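Local structure of oxalate--CoA ligase (Arabidopsis thaliana, 5IE2) at residues L212-G217 with A313-T318; L168-T173 with K178-T183; E68-F73 with A220-S225; D4-L9 with S189-I194. The protein belongs to the ANL superfamily of AMP-binding enzymes, with a smaller C-terminal domain following the large N-terminal part, and binds ATP. One frame throughout, in Å; residues are numbered along the deposited sequence.

How the contacts relate
Contacts 1 and 2, with centres 9 Å apart, both bind the phosphates of ATP and touch each other: V215 CG1 of contact 1 lies 3.3 Å from L168 CD1 of contact 2. Contact 3 shares helix 215-227 with contact 1, and L212 CB packs 3.5 Å from F69 CE2. Contact 4 meets contact 3 through L223 CB and V191 CG2, 3.8 Å apart, and reaches contact 1 where S190 OG and T318 O, 2.8 Å apart, probably form a hydrogen bond. Neither contact 3 nor contact 4 touches ATP; both are helix-helix packing, their centres 13 and 14 Å from that of contact 1. Contact 2, about 7 and 6 Å from them between nearest atoms, touches neither.

Contact 1: residues L212-G217 with A313-T318; sequences LFHVHG and AMTEAT. With ATP (adenosine-5'-triphosphate), chain C.
V215 lays its CG2 methyl against the backbone and hydroxyl side of T315, 4.0 Å from T315 CA, and the two side chains cross obliquely. No direct hydrogen bond joins the segments; a bridging water does, accepting from V215 N at 3.0 Å and also hydrogen-bonded to T315 OG1. The same water lies over one face of the H214 ring, offset toward its rim. Otherwise the two segments are joined through ATP, gripping different oxygens of the alpha phosphate. H214 holds its ring out with CG anti to the backbone N (chi1 176°), and NE2, at the ring edge, donates to ATP O2A, 3.0 Å away and near the ring plane, along a nearly straight line (168°). The other ring nitrogen, ND1, accepts from H216 N at 3.0 Å, although that N-H comes in 30° out of the ring plane. This bond caps the start of helix 215-227, with H214 as N-cap, and it holds the ring's rotation while NE2 points to phosphate. From the other segment T315 N donates to ATP O1A at 2.9 Å. M314 CB lies 3.4 Å from ATP C5', and A313 O comes within 3.2 Å of ATP C8, so this strand end follows the nucleotide from base to phosphate. Its Met-Thr-Glu sequence belongs to the fifth core motif of adenylate-forming enzymes. V215 and T315 are backed by L168 of strand 164-169, V215 also by H319 of strand 319-323, and M314 rests on F390 and T392 of strand 389-392.

Contact 2: residues L168-T173 with K178-T183; sequences LHTSGT and KGVPLT. With ATP (adenosine-5'-triphosphate), chain C.
L168 pairs with V180 as an antiparallel hydrogen-bonded pair: its N donates to V180 O at 3.1 Å, and its O receives V180 N at a short 2.6 Å, nearly along the C=O axis. H169 follows as a non-hydrogen-bonded pair with G179. Its imidazole folds back over the partner strand, so that G179 CA sits over one ring face in a CH-pi contact, 3.8 Å from the centroid; Y98 meets the same ring edge-to-face. T170, just past the last strand pair, begins the phosphate loop. Its N donates to K178 O at 2.9 Å, while OG1, held between the backbone N and the carbonyl carbon (chi1 52°), accepts from K178 N at 2.8 Å and donates to ATP O2G at 2.9 Å. That hydroxyl thus ties K178, just ahead of strand 179-183, to the gamma phosphate. The sequence from T170 onward is the Ser/Thr/Gly-rich A3 motif of adenylate-forming enzymes, comparable to a P-loop, which closes with the Lys-Gly of K178 and G179. S171 OG donates to ATP O2A on the alpha phosphate. G172 N donates to ATP O2G at 2.6 Å, on a bent line of 136°. T173 OG1 grips the beta phosphate, 2.6 Å from ATP O1B.

Contact 3: residues E68-F73 with A220-S225; sequences EFVIMF and AGLLSS
V70 and L222 reach toward each other, methyl to methyl, between two helices, V70 CA and L222 CA, the nearest CA pair, being 8.4 Å apart. This apolar pairing is the first kind of interaction. V70 CG2 fits against both branch methyls of L222, 3.9 Å from L222 CD1 and 4.0 Å from L222 CD2, and V70 CG1 is also close to L222 CD1. The second apolar pair puts an aromatic against a branched methyl: F73 carries its ring out with CG anti to the backbone N (chi1 178°), and F73 CE2 lies 3.9 Å from L223 CD1. Those two side chains cross at about a right angle. Within its own helix, F73 CB lies over one face of the F69 ring, toward its rim.

No polar bond crosses between the segments. S225 OG donates to G221 O at 2.8 Å, one turn back, tilted 30° from the carbonyl plane, so the buried hydroxyl is satisfied at home, and E68 OE2 bonds L133 N. Helix 215-227 has a wider pi-type turn at 220-223, the stretch that carries L222 and L223.

Apolar packing continues outward: L223 reaches V191 of helix 184-198, L222 rests on V232 of strand 231-234, and I71 turns to L36 and L39 of helix 33-50. With no hydrogen bond or charge passing between the segments, what joins these helices is dispersion and the burial of methyl and ring carbons.

Contact 4: residues D4-L9 with S189-I194; sequences DTLSGL and SSVKNI
K192 NZ approaches the backbone of D4, 4.3 Å from D4 CA, while the flat group here, the D4 carboxylate, ends away from the neighbouring helix: D4 OD1 stays 6.6 Å from K192 NZ, too far for a salt bridge. A bend at chi3 (-65°) in an otherwise extended lysine chain brings the ammonium group round to that place, where it also makes a weak hydrogen bond to S3 O.

The buried half of the contact is made by aliphatic tips around V191. L9 CD2 presses on V191 CG1 at 3.5 Å, closer than usual for two methyl carbons, and the side chains meet at a slant. The other valine methyl, V191 CG2, faces L6 CD1 at 4.1 Å, with those side chains crossing at about a right angle. V191 thus stands between residues three apart on helix 6-16, giving one methyl to each: a chi1 of 160° sets CG1 anti to the backbone N, against L9, and turns CG2 to L6.

Helix 6-16 begins with a classic N-cap: T5 OG1 accepts from G8 N at 2.9 Å, a bond of 147°, which meets one of the amides left over in the first turn. In the fold, this joins the N-terminal helix to helix 184-198, which follows directly on strand 179-183 of the hairpin of strands 164-169 and 179-183. Q184, the first residue of helix 184-198, is hydrogen-bonded by NE2 to S7 OG and, more weakly, by OE1 to L6 N. V191 also touches S224 of helix 215-227.

Contact 1: residues L212-G217 with A313-T318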
# COMPACT_ATOMS: atom_id res chain seq x y z
N LEU A 212 -4.36 -6.23 -3.17
CA LEU A 212 -3.19 -6.31 -4.04
C LEU A 212 -3.30 -5.39 -5.25
O LEU A 212 -2.37 -5.38 -6.06
CB LEU A 212 -2.96 -7.76 -4.50
CG LEU A 212 -2.62 -8.68 -3.31
CD1 LEU A 212 -2.60 -10.18 -3.76
CD2 LEU A 212 -1.24 -8.34 -2.73
N PHE A 213 -4.37 -4.59 -5.35
CA PHE A 213 -4.44 -3.58 -6.42
C PHE A 213 -3.91 -2.19 -5.94
O PHE A 213 -3.98 -1.22 -6.69
CB PHE A 213 -5.86 -3.45 -7.01
CG PHE A 213 -6.96 -3.19 -5.98
CD1 PHE A 213 -7.17 -1.92 -5.46
CD2 PHE A 213 -7.77 -4.22 -5.56
CE1 PHE A 213 -8.15 -1.67 -4.49
CE2 PHE A 213 -8.81 -3.98 -4.61
CZ PHE A 213 -8.98 -2.72 -4.07
N HIS A 214 -3.37 -2.12 -4.72
CA HIS A 214 -2.66 -0.89 -4.23
C HIS A 214 -1.19 -1.31 -3.97
O HIS A 214 -0.93 -2.50 -3.70
CB HIS A 214 -3.35 -0.31 -2.97
CG HIS A 214 -2.64 0.87 -2.35
ND1 HIS A 214 -1.54 0.75 -1.50
CD2 HIS A 214 -2.87 2.20 -2.48
CE1 HIS A 214 -1.12 1.95 -1.16
NE2 HIS A 214 -1.91 2.86 -1.73
N VAL A 215 -0.23 -0.39 -4.08
CA VAL A 215 1.19 -0.79 -3.98
C VAL A 215 1.63 -1.28 -2.63
O VAL A 215 2.66 -1.92 -2.57
CB VAL A 215 2.21 0.37 -4.28
CG1 VAL A 215 2.36 0.61 -5.76
CG2 VAL A 215 1.82 1.61 -3.51
N HIS A 216 0.94 -0.96 -1.53
CA HIS A 216 1.44 -1.42 -0.22
C HIS A 216 1.36 -2.97 -0.16
O HIS A 216 2.38 -3.67 0.05
CB HIS A 216 0.63 -0.76 0.92
CG HIS A 216 1.04 -1.16 2.32
ND1 HIS A 216 0.61 -0.46 3.43
CD2 HIS A 216 1.74 -2.23 2.79
CE1 HIS A 216 1.08 -1.05 4.52
NE2 HIS A 216 1.74 -2.13 4.17
N GLY A 217 0.17 -3.53 -0.31
CA GLY A 217 0.07 -4.99 -0.27
C GLY A 217 0.82 -5.63 -1.42
O GLY A 217 1.49 -6.67 -1.24
N ALA A 313 5.55 5.70 2.45
CA ALA A 313 5.52 5.16 1.09
C ALA A 313 4.49 5.86 0.22
O ALA A 313 3.60 6.48 0.74
CB ALA A 313 5.21 3.65 1.10
N MET A 314 4.63 5.78 -1.10
CA MET A 314 3.61 6.36 -1.98
C MET A 314 3.68 5.69 -3.33
O MET A 314 4.68 5.08 -3.71
CB MET A 314 3.80 7.90 -2.08
CG MET A 314 5.06 8.33 -2.88
SD MET A 314 5.33 10.12 -2.65
CE MET A 314 3.77 10.89 -3.10
N THR A 315 2.58 5.77 -4.08
CA THR A 315 2.51 5.09 -5.35
C THR A 315 3.64 5.54 -6.28
O THR A 315 4.20 4.73 -6.98
CB THR A 315 1.13 5.38 -6.04
OG1 THR A 315 0.09 4.95 -5.17
CG2 THR A 315 1.00 4.62 -7.34
N GLU A 316 3.93 6.84 -6.30
CA GLU A 316 4.96 7.37 -7.21
C GLU A 316 6.40 6.92 -6.92
O GLU A 316 7.30 7.04 -7.77
CB GLU A 316 4.96 8.91 -7.18
CG GLU A 316 3.75 9.57 -7.80
CD GLU A 316 2.65 9.86 -6.75
OE1 GLU A 316 2.51 9.07 -5.79
OE2 GLU A 316 1.95 10.89 -6.90
N ALA A 317 6.61 6.42 -5.71
CA ALA A 317 7.92 5.88 -5.27
C ALA A 317 7.93 4.35 -5.39
O ALA A 317 8.79 3.71 -4.82
CB ALA A 317 8.17 6.31 -3.77
N THR A 318 6.94 3.77 -6.08
CA THR A 318 6.76 2.29 -6.09
C THR A 318 6.76 1.81 -4.59
O THR A 318 7.46 0.87 -4.21
CB THR A 318 7.87 1.57 -6.95
OG1 THR A 318 7.92 2.26 -8.20
CG2 THR A 318 7.48 0.10 -7.28
PG ATP C . -3.48 11.21 -4.03
O1G ATP C . -3.71 12.52 -3.27
O2G ATP C . -4.48 10.99 -5.11
O3G ATP C . -2.05 11.11 -4.54
PB ATP C . -2.63 9.51 -1.86
O1B ATP C . -3.34 8.98 -0.63
O2B ATP C . -1.60 10.58 -1.76
O3B ATP C . -3.72 9.96 -3.01
PA ATP C . -0.99 7.06 -2.00
O1A ATP C . 0.20 7.01 -2.95
O2A ATP C . -1.82 5.85 -1.80
O3A ATP C . -1.99 8.18 -2.58
O5' ATP C . -0.50 7.68 -0.61
C5' ATP C . 0.83 8.21 -0.38
C4' ATP C . 0.68 9.27 0.73
O4' ATP C . 0.34 8.62 1.96
C3' ATP C . 1.98 9.93 1.06
O3' ATP C . 2.24 10.98 0.13
C2' ATP C . 1.74 10.46 2.47
O2' ATP C . 0.89 11.61 2.39
C1' ATP C . 0.89 9.36 3.04
N9 ATP C . 1.67 8.42 3.88
C8 ATP C . 2.23 7.25 3.52
N7 ATP C . 2.83 6.69 4.62
C5 ATP C . 2.60 7.54 5.68
C6 ATP C . 2.93 7.53 7.12
N6 ATP C . 3.60 6.47 7.67
N1 ATP C . 2.49 8.59 7.85
C2 ATP C . 1.79 9.61 7.30
N3 ATP C . 1.45 9.68 5.99
C4 ATP C . 1.84 8.66 5.17
O HOH W 1 -1.21 2.30 -5.12

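Contact 2: residues L168-T173 with K178-T183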
# COMPACT_ATOMS: atom_id res chain seq x y z
N LEU A 168 -0.89 2.25 -12.20
CA LEU A 168 -1.81 2.48 -11.05
C LEU A 168 -2.25 3.93 -11.08
O LEU A 168 -1.63 4.77 -11.74
CB LEU A 168 -1.11 2.21 -9.70
CG LEU A 168 -0.71 0.77 -9.50
CD1 LEU A 168 0.15 0.63 -8.28
CD2 LEU A 168 -2.00 -0.03 -9.37
N HIS A 169 -3.33 4.22 -10.36
CA HIS A 169 -3.71 5.60 -10.08
C HIS A 169 -3.50 5.85 -8.60
O HIS A 169 -3.50 4.92 -7.80
CB HIS A 169 -5.17 5.87 -10.45
CG HIS A 169 -5.35 6.22 -11.89
ND1 HIS A 169 -5.47 5.26 -12.88
CD2 HIS A 169 -5.38 7.42 -12.52
CE1 HIS A 169 -5.60 5.87 -14.05
NE2 HIS A 169 -5.55 7.17 -13.86
N THR A 170 -3.25 7.10 -8.25
CA THR A 170 -3.14 7.46 -6.83
C THR A 170 -4.51 7.41 -6.11
O THR A 170 -5.55 7.41 -6.78
CB THR A 170 -2.53 8.82 -6.67
OG1 THR A 170 -3.26 9.76 -7.49
CG2 THR A 170 -1.05 8.76 -7.11
N SER A 171 -4.51 7.29 -4.78
CA SER A 171 -5.74 7.07 -3.99
C SER A 171 -6.80 8.20 -4.04
O SER A 171 -7.92 7.99 -3.58
CB SER A 171 -5.37 6.80 -2.53
OG SER A 171 -4.69 5.55 -2.38
N GLY A 172 -6.48 9.38 -4.58
CA GLY A 172 -7.48 10.44 -4.72
C GLY A 172 -7.71 11.29 -3.46
O GLY A 172 -8.71 12.02 -3.30
N THR A 173 -6.73 11.23 -2.56
CA THR A 173 -6.84 11.90 -1.28
C THR A 173 -6.86 13.45 -1.38
O THR A 173 -7.73 14.10 -0.80
CB THR A 173 -5.69 11.45 -0.35
OG1 THR A 173 -5.68 10.01 -0.26
CG2 THR A 173 -5.84 12.08 1.06
N LYS A 178 -4.16 10.46 -10.03
CA LYS A 178 -3.23 10.64 -11.17
C LYS A 178 -2.76 9.26 -11.64
O LYS A 178 -2.56 8.41 -10.79
CB LYS A 178 -2.02 11.49 -10.75
CG LYS A 178 -2.24 13.01 -10.67
CD LYS A 178 -0.99 13.67 -10.09
CE LYS A 178 -0.90 15.13 -10.44
NZ LYS A 178 -2.19 15.87 -10.48
N GLY A 179 -2.54 9.08 -12.95
CA GLY A 179 -2.00 7.83 -13.51
C GLY A 179 -0.49 7.68 -13.40
O GLY A 179 0.27 8.55 -13.86
N VAL A 180 -0.05 6.56 -12.83
CA VAL A 180 1.35 6.33 -12.52
C VAL A 180 1.91 5.09 -13.20
O VAL A 180 1.60 4.00 -12.80
CB VAL A 180 1.56 6.19 -10.99
CG1 VAL A 180 3.04 6.06 -10.67
CG2 VAL A 180 1.01 7.42 -10.29
N PRO A 181 2.76 5.27 -14.22
CA PRO A 181 3.43 4.14 -14.88
C PRO A 181 4.72 3.81 -14.14
O PRO A 181 5.50 4.71 -13.82
CB PRO A 181 3.70 4.64 -16.30
CG PRO A 181 3.82 6.10 -16.15
CD PRO A 181 3.00 6.54 -14.92
N LEU A 182 4.89 2.52 -13.85
CA LEU A 182 6.07 2.01 -13.15
C LEU A 182 6.71 0.90 -13.97
O LEU A 182 6.00 0.11 -14.60
CB LEU A 182 5.66 1.44 -11.77
CG LEU A 182 4.97 2.58 -10.96
CD1 LEU A 182 4.34 1.94 -9.67
CD2 LEU A 182 5.97 3.72 -10.56
N THR A 183 8.04 0.88 -13.99
CA THR A 183 8.79 -0.02 -14.84
C THR A 183 9.26 -1.29 -14.08
O THR A 183 9.14 -1.41 -12.85
CB THR A 183 10.06 0.66 -15.36
OG1 THR A 183 10.79 1.10 -14.21
CG2 THR A 183 9.69 1.89 -16.24
PG ATP C . -3.48 11.21 -4.03
O1G ATP C . -3.71 12.52 -3.27
O2G ATP C . -4.48 10.99 -5.11
O3G ATP C . -2.05 11.11 -4.54
PB ATP C . -2.63 9.51 -1.86
O1B ATP C . -3.34 8.98 -0.63
O2B ATP C . -1.60 10.58 -1.76
O3B ATP C . -3.72 9.96 -3.01
PA ATP C . -0.99 7.06 -2.00
O1A ATP C . 0.20 7.01 -2.95
O2A ATP C . -1.82 5.85 -1.80
O3A ATP C . -1.99 8.18 -2.58
O5' ATP C . -0.50 7.68 -0.61
C5' ATP C . 0.83 8.21 -0.38
C4' ATP C . 0.68 9.27 0.73
O4' ATP C . 0.34 8.62 1.96
C3' ATP C . 1.98 9.93 1.06
O3' ATP C . 2.24 10.98 0.13
C2' ATP C . 1.74 10.46 2.47
O2' ATP C . 0.89 11.61 2.39
C1' ATP C . 0.89 9.36 3.04
N9 ATP C . 1.67 8.42 3.88
C8 ATP C . 2.23 7.25 3.52
N7 ATP C . 2.83 6.69 4.62
C5 ATP C . 2.60 7.54 5.68
C6 ATP C . 2.93 7.53 7.12
N6 ATP C . 3.60 6.47 7.67
N1 ATP C . 2.49 8.59 7.85
C2 ATP C . 1.79 9.61 7.30
N3 ATP C . 1.45 9.68 5.99
C4 ATP C . 1.84 8.66 5.17

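Contact 3: residues E68-F73 with A220-S225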
# COMPACT_ATOMS: atom_id res chain seq x y z
N GLU A 68 -4.81 -16.83 -8.72
CA GLU A 68 -4.83 -16.46 -10.15
C GLU A 68 -4.42 -15.02 -10.35
O GLU A 68 -3.74 -14.69 -11.34
CB GLU A 68 -6.23 -16.67 -10.77
CG GLU A 68 -6.61 -18.16 -10.87
CD GLU A 68 -7.40 -18.67 -9.63
OE1 GLU A 68 -7.51 -17.95 -8.59
OE2 GLU A 68 -7.91 -19.83 -9.69
N PHE A 69 -4.81 -14.15 -9.44
CA PHE A 69 -4.31 -12.77 -9.59
C PHE A 69 -2.76 -12.75 -9.54
O PHE A 69 -2.14 -12.05 -10.37
CB PHE A 69 -4.84 -11.84 -8.51
CG PHE A 69 -4.14 -10.46 -8.54
CD1 PHE A 69 -4.52 -9.50 -9.45
CD2 PHE A 69 -3.03 -10.22 -7.73
CE1 PHE A 69 -3.87 -8.21 -9.50
CE2 PHE A 69 -2.34 -8.98 -7.77
CZ PHE A 69 -2.75 -7.98 -8.66
N VAL A 70 -2.16 -13.46 -8.60
CA VAL A 70 -0.68 -13.44 -8.49
C VAL A 70 -0.03 -13.97 -9.77
O VAL A 70 0.90 -13.35 -10.35
CB VAL A 70 -0.19 -14.26 -7.28
CG1 VAL A 70 1.36 -14.32 -7.25
CG2 VAL A 70 -0.71 -13.63 -5.96
N ILE A 71 -0.50 -15.16 -10.19
CA ILE A 71 0.09 -15.76 -11.37
C ILE A 71 -0.08 -14.86 -12.58
O ILE A 71 0.88 -14.66 -13.34
CB ILE A 71 -0.53 -17.14 -11.67
CG1 ILE A 71 -0.21 -18.10 -10.51
CG2 ILE A 71 0.05 -17.69 -13.09
CD1 ILE A 71 -1.04 -19.42 -10.52
N MET A 72 -1.28 -14.33 -12.80
CA MET A 72 -1.49 -13.53 -14.02
C MET A 72 -0.80 -12.17 -13.98
O MET A 72 -0.34 -11.67 -15.01
CB MET A 72 -3.00 -13.34 -14.29
CG MET A 72 -3.73 -14.68 -14.75
SD MET A 72 -2.73 -15.69 -15.91
CE MET A 72 -2.64 -14.61 -17.38
N PHE A 73 -0.71 -11.57 -12.79
CA PHE A 73 0.07 -10.32 -12.63
C PHE A 73 1.51 -10.52 -13.11
O PHE A 73 2.04 -9.72 -13.94
CB PHE A 73 0.05 -9.85 -11.17
CG PHE A 73 0.86 -8.60 -10.93
CD1 PHE A 73 0.28 -7.35 -11.16
CD2 PHE A 73 2.16 -8.68 -10.49
CE1 PHE A 73 1.02 -6.16 -10.94
CE2 PHE A 73 2.92 -7.51 -10.26
CZ PHE A 73 2.34 -6.26 -10.51
N ALA A 220 5.08 -4.70 -0.85
CA ALA A 220 5.69 -5.16 0.40
C ALA A 220 5.26 -6.55 0.76
O ALA A 220 6.10 -7.41 1.03
CB ALA A 220 5.35 -4.17 1.58
N GLY A 221 3.95 -6.76 0.85
CA GLY A 221 3.48 -8.09 1.25
C GLY A 221 3.80 -9.19 0.22
O GLY A 221 4.34 -10.23 0.58
N LEU A 222 3.48 -8.94 -1.05
CA LEU A 222 3.59 -10.00 -2.07
C LEU A 222 4.96 -10.01 -2.74
O LEU A 222 5.73 -10.98 -2.62
CB LEU A 222 2.47 -9.84 -3.13
CG LEU A 222 2.59 -10.85 -4.28
CD1 LEU A 222 2.31 -12.35 -3.77
CD2 LEU A 222 1.71 -10.44 -5.47
N LEU A 223 5.31 -8.94 -3.46
CA LEU A 223 6.45 -9.06 -4.36
C LEU A 223 7.76 -9.12 -3.59
O LEU A 223 8.69 -9.79 -4.04
CB LEU A 223 6.49 -7.89 -5.37
CG LEU A 223 5.27 -7.88 -6.35
CD1 LEU A 223 5.29 -6.62 -7.28
CD2 LEU A 223 5.22 -9.21 -7.17
N SER A 224 7.89 -8.38 -2.49
CA SER A 224 9.18 -8.39 -1.78
C SER A 224 9.40 -9.77 -1.09
O SER A 224 10.56 -10.25 -0.97
CB SER A 224 9.26 -7.28 -0.73
OG SER A 224 9.22 -6.00 -1.45
N SER A 225 8.30 -10.36 -0.63
CA SER A 225 8.39 -11.75 -0.08
C SER A 225 8.89 -12.71 -1.16
O SER A 225 9.81 -13.49 -0.94
CB SER A 225 7.03 -12.24 0.43
OG SER A 225 6.61 -11.48 1.55

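Contact 4: residues D4-L9 with S189-I194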
# COMPACT_ATOMS: atom_id res chain seq x y z
N ASP A 4 18.10 -6.11 -11.85
CA ASP A 4 17.46 -4.79 -12.04
C ASP A 4 16.12 -4.93 -12.79
O ASP A 4 15.55 -3.95 -13.32
CB ASP A 4 18.43 -3.85 -12.75
CG ASP A 4 18.99 -4.42 -14.06
OD1 ASP A 4 18.87 -5.64 -14.35
OD2 ASP A 4 19.63 -3.61 -14.80
N THR A 5 15.63 -6.19 -12.91
CA THR A 5 14.22 -6.39 -13.33
C THR A 5 13.54 -7.31 -12.31
O THR A 5 14.17 -8.20 -11.74
CB THR A 5 14.07 -6.98 -14.75
OG1 THR A 5 14.46 -8.34 -14.76
CG2 THR A 5 14.91 -6.22 -15.82
N LEU A 6 12.24 -7.11 -12.12
CA LEU A 6 11.55 -7.99 -11.19
C LEU A 6 11.50 -9.40 -11.75
O LEU A 6 11.72 -10.38 -11.02
CB LEU A 6 10.13 -7.47 -10.94
CG LEU A 6 9.31 -8.40 -10.05
CD1 LEU A 6 9.95 -8.52 -8.68
CD2 LEU A 6 7.90 -7.86 -10.04
N SER A 7 11.21 -9.52 -13.05
CA SER A 7 11.16 -10.88 -13.62
C SER A 7 12.50 -11.60 -13.46
O SER A 7 12.56 -12.81 -13.11
CB SER A 7 10.74 -10.81 -15.08
OG SER A 7 9.40 -10.30 -15.16
N GLY A 8 13.60 -10.89 -13.70
CA GLY A 8 14.93 -11.49 -13.49
C GLY A 8 15.27 -11.91 -12.06
O GLY A 8 15.84 -12.99 -11.77
N LEU A 9 14.88 -11.06 -11.13
CA LEU A 9 15.04 -11.39 -9.75
C LEU A 9 14.28 -12.68 -9.39
O LEU A 9 14.80 -13.58 -8.72
CB LEU A 9 14.51 -10.25 -8.87
CG LEU A 9 14.57 -10.65 -7.39
CD1 LEU A 9 16.02 -10.87 -6.91
CD2 LEU A 9 13.86 -9.66 -6.52
N SER A 189 13.87 -2.30 -7.93
CA SER A 189 14.44 -1.41 -6.94
C SER A 189 13.67 -1.44 -5.64
O SER A 189 14.28 -1.54 -4.57
CB SER A 189 14.48 0.05 -7.49
OG SER A 189 15.28 0.06 -8.67
N SER A 190 12.33 -1.32 -5.70
CA SER A 190 11.61 -1.31 -4.42
C SER A 190 11.65 -2.65 -3.70
O SER A 190 11.77 -2.68 -2.46
CB SER A 190 10.15 -0.92 -4.61
OG SER A 190 10.12 0.48 -4.81
N VAL A 191 11.59 -3.73 -4.46
CA VAL A 191 11.70 -5.06 -3.85
C VAL A 191 13.08 -5.21 -3.14
O VAL A 191 13.14 -5.66 -1.98
CB VAL A 191 11.47 -6.16 -4.93
CG1 VAL A 191 12.07 -7.53 -4.48
CG2 VAL A 191 9.93 -6.28 -5.23
N LYS A 192 14.16 -4.82 -3.80
CA LYS A 192 15.46 -4.82 -3.12
C LYS A 192 15.50 -3.95 -1.87
O LYS A 192 16.08 -4.35 -0.85
CB LYS A 192 16.58 -4.38 -4.09
CG LYS A 192 16.84 -5.52 -5.06
CD LYS A 192 17.95 -5.19 -6.08
CE LYS A 192 17.52 -4.03 -7.03
NZ LYS A 192 18.61 -3.69 -8.01
N ASN A 193 14.90 -2.76 -1.94
CA ASN A 193 14.87 -1.87 -0.76
C ASN A 193 14.12 -2.47 0.46
O ASN A 193 14.60 -2.41 1.60
CB ASN A 193 14.20 -0.55 -1.13
CG ASN A 193 15.01 0.27 -2.12
OD1 ASN A 193 16.25 0.12 -2.26
ND2 ASN A 193 14.32 1.18 -2.78
N ILE A 194 12.95 -3.01 0.17
CA ILE A 194 12.08 -3.59 1.20
C ILE A 194 12.76 -4.83 1.78
O ILE A 194 12.90 -4.96 3.00
CB ILE A 194 10.67 -3.92 0.62
CG1 ILE A 194 10.00 -2.61 0.16
CG2 ILE A 194 9.80 -4.72 1.66
CD1 ILE A 194 8.75 -2.82 -0.77